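Local coordinates for protein glutathione s-transferase S2 (Nilaparvata lugens, PDB 5H5L) that probably transfers glutathione to electrophilic substrates as a sigma-class glutathione transferase, and is also named a prostaglandin D synthase, at residues 18-23 / 188-193. Residues are numbered along the deposited sequence; the frame is centred on the assembly and turned at random.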
loop_
_atom_site.group_PDB
_atom_site.type_symbol
_atom_site.label_atom_id
_atom_site.label_comp_id
_atom_site.label_asym_id
_atom_site.label_seq_id
_atom_site.Cartn_x
_atom_site.Cartn_y
_atom_site.Cartn_z
ATOM N N ILE B 18 6.419 -0.917 -13.187
ATOM C CA ILE B 18 6.123 -2.217 -13.775
ATOM C C ILE B 18 6.925 -2.419 -15.057
ATOM O O ILE B 18 7.485 -3.496 -15.299
ATOM C CB ILE B 18 4.608 -2.343 -14.017
ATOM C CG1 ILE B 18 3.840 -2.264 -12.688
ATOM C CG2 ILE B 18 4.295 -3.667 -14.697
ATOM C CD1 ILE B 18 2.386 -1.966 -12.828
ATOM N N ARG B 19 7.025 -1.377 -15.888
ATOM C CA ARG B 19 7.862 -1.483 -17.085
ATOM C C ARG B 19 9.309 -1.797 -16.723
ATOM O O ARG B 19 9.951 -2.649 -17.360
ATOM C CB ARG B 19 7.779 -0.188 -17.901
ATOM C CG ARG B 19 6.392 0.155 -18.459
ATOM C CD ARG B 19 6.325 1.601 -18.956
ATOM N NE ARG B 19 5.009 2.020 -19.437
ATOM C CZ ARG B 19 4.439 3.183 -19.160
ATOM N NH1 ARG B 19 5.045 4.072 -18.379
ATOM N NH2 ARG B 19 3.237 3.462 -19.647
ATOM N N TRP B 20 9.854 -1.122 -15.702
ATOM C CA TRP B 20 11.229 -1.412 -15.314
ATOM C C TRP B 20 11.370 -2.831 -14.808
ATOM O O TRP B 20 12.359 -3.499 -15.107
ATOM C CB TRP B 20 11.743 -0.444 -14.236
ATOM C CG TRP B 20 12.007 0.960 -14.719
ATOM C CD1 TRP B 20 11.532 1.533 -15.856
ATOM C CD2 TRP B 20 12.809 1.969 -14.068
ATOM N NE1 TRP B 20 11.978 2.834 -15.957
ATOM C CE2 TRP B 20 12.758 3.121 -14.870
ATOM C CE3 TRP B 20 13.544 2.009 -12.882
ATOM C CZ2 TRP B 20 13.407 4.286 -14.537
ATOM C CZ3 TRP B 20 14.197 3.177 -12.551
ATOM C CH2 TRP B 20 14.139 4.291 -13.385
ATOM N N MET B 21 10.416 -3.306 -14.000
ATOM C CA MET B 21 10.513 -4.674 -13.484
ATOM C C MET B 21 10.430 -5.696 -14.614
ATOM O O MET B 21 11.160 -6.697 -14.621
ATOM C CB MET B 21 9.414 -4.927 -12.450
ATOM C CG MET B 21 9.652 -4.265 -11.084
ATOM S SD MET B 21 11.231 -4.672 -10.360
ATOM C CE MET B 21 11.136 -6.412 -10.240
ATOM N N LEU B 22 9.553 -5.464 -15.567
ATOM C CA LEU B 22 9.445 -6.403 -16.685
ATOM C C LEU B 22 10.709 -6.360 -17.539
ATOM O O LEU B 22 11.191 -7.404 -17.996
ATOM C CB LEU B 22 8.214 -6.074 -17.517
ATOM C CG LEU B 22 6.854 -6.370 -16.860
ATOM C CD1 LEU B 22 5.788 -5.745 -17.664
ATOM C CD2 LEU B 22 6.636 -7.862 -16.797
ATOM N N SER B 23 11.304 -5.171 -17.674
ATOM C CA SER B 23 12.579 -5.042 -18.386
ATOM C C SER B 23 13.678 -5.757 -17.635
ATOM O O SER B 23 14.411 -6.571 -18.207
ATOM C CB SER B 23 12.918 -3.572 -18.572
ATOM O OG SER B 23 11.967 -2.975 -19.414
ATOM N N PRO B 188 21.683 -2.901 -16.450
ATOM C CA PRO B 188 21.718 -2.919 -17.925
ATOM C C PRO B 188 20.340 -2.927 -18.554
ATOM O O PRO B 188 20.056 -2.141 -19.470
ATOM C CB PRO B 188 22.501 -4.201 -18.229
ATOM C CG PRO B 188 23.295 -4.461 -17.046
ATOM C CD PRO B 188 22.569 -3.922 -15.868
ATOM N N LYS B 189 19.452 -3.786 -18.067
ATOM C CA LYS B 189 18.145 -3.867 -18.696
ATOM C C LYS B 189 17.321 -2.635 -18.394
ATOM O O LYS B 189 16.561 -2.168 -19.250
ATOM C CB LYS B 189 17.456 -5.152 -18.275
ATOM C CG LYS B 189 18.254 -6.386 -18.760
ATOM C CD LYS B 189 17.958 -7.660 -17.984
ATOM C CE LYS B 189 18.181 -7.453 -16.467
ATOM N NZ LYS B 189 18.875 -8.572 -15.750
ATOM N N ILE B 190 17.492 -2.039 -17.220
ATOM C CA ILE B 190 16.754 -0.809 -16.970
ATOM C C ILE B 190 17.320 0.313 -17.833
ATOM O O ILE B 190 16.578 1.068 -18.477
ATOM C CB ILE B 190 16.759 -0.496 -15.461
ATOM C CG1 ILE B 190 15.921 -1.597 -14.737
ATOM C CG2 ILE B 190 16.220 0.895 -15.224
ATOM C CD1 ILE B 190 15.882 -1.513 -13.216
ATOM N N LYS B 191 18.648 0.398 -17.902
ATOM C CA LYS B 191 19.327 1.342 -18.787
ATOM C C LYS B 191 18.817 1.236 -20.219
ATOM O O LYS B 191 18.462 2.236 -20.852
ATOM C CB LYS B 191 20.826 1.046 -18.737
ATOM C CG LYS B 191 21.715 2.186 -19.189
ATOM C CD LYS B 191 23.172 1.805 -19.008
ATOM C CE LYS B 191 24.089 2.941 -19.423
ATOM N NZ LYS B 191 23.991 3.202 -20.878
ATOM N N ALA B 192 18.820 0.026 -20.754
ATOM C CA ALA B 192 18.259 -0.219 -22.075
ATOM C C ALA B 192 16.850 0.336 -22.193
ATOM O O ALA B 192 16.523 1.049 -23.149
ATOM C CB ALA B 192 18.260 -1.719 -22.361
ATOM N N TRP B 193 15.982 -0.005 -21.233
ATOM C CA TRP B 193 14.605 0.464 -21.309
ATOM C C TRP B 193 14.557 1.974 -21.355
ATOM O O TRP B 193 13.794 2.561 -22.125
ATOM C CB TRP B 193 13.777 -0.050 -20.116
ATOM C CG TRP B 193 12.506 0.679 -20.080
ATOM C CD1 TRP B 193 12.181 1.731 -19.293
ATOM C CD2 TRP B 193 11.397 0.459 -20.941
ATOM N NE1 TRP B 193 10.925 2.180 -19.597
ATOM C CE2 TRP B 193 10.416 1.404 -20.605
ATOM C CE3 TRP B 193 11.137 -0.451 -21.968
ATOM C CZ2 TRP B 193 9.195 1.474 -21.266
ATOM C CZ3 TRP B 193 9.921 -0.392 -22.604
ATOM C CH2 TRP B 193 8.968 0.568 -22.258
#
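R19 O is gripped twice: S23 N and S23 OG reach it from opposite faces of the carbonyl plane, the hydroxyl at 2.9 Å from R19 O and 36° out of that plane. The same OG lies against W193, 3.5 Å from its CB, so the serine meets the indole with its polar group already engaged. W193 CG stands anti to the backbone N (chi1 168°), beside the carbonyl carbon; the indole lies against R19 and W20. There R19 CD comes to 3.7 Å from W193 CZ2, with R19 CB above one face near the rim, while W193 CD1 sits 3.5 Å from W20 CD1. The two indoles are oblique, their five-membered rings inclined at 63°, and both NE1 atoms hydrogen-bond to E16 OE2. An alanine at W193 would probably open a gap beside R19 and W20 and deprive E16 of one indole donor. I190 CG2 makes a CH-pi contact over the W20 six-membered ring, 3.9 Å from its centroid. The axes of segments 18-23 and 188-193 approach to 8.7 Å. This pairing joins the thioredoxin-like N-terminal domain to the helical C-terminal domain: R19 and I18 reach strand 4-9, and W20 packs on helix 151-164.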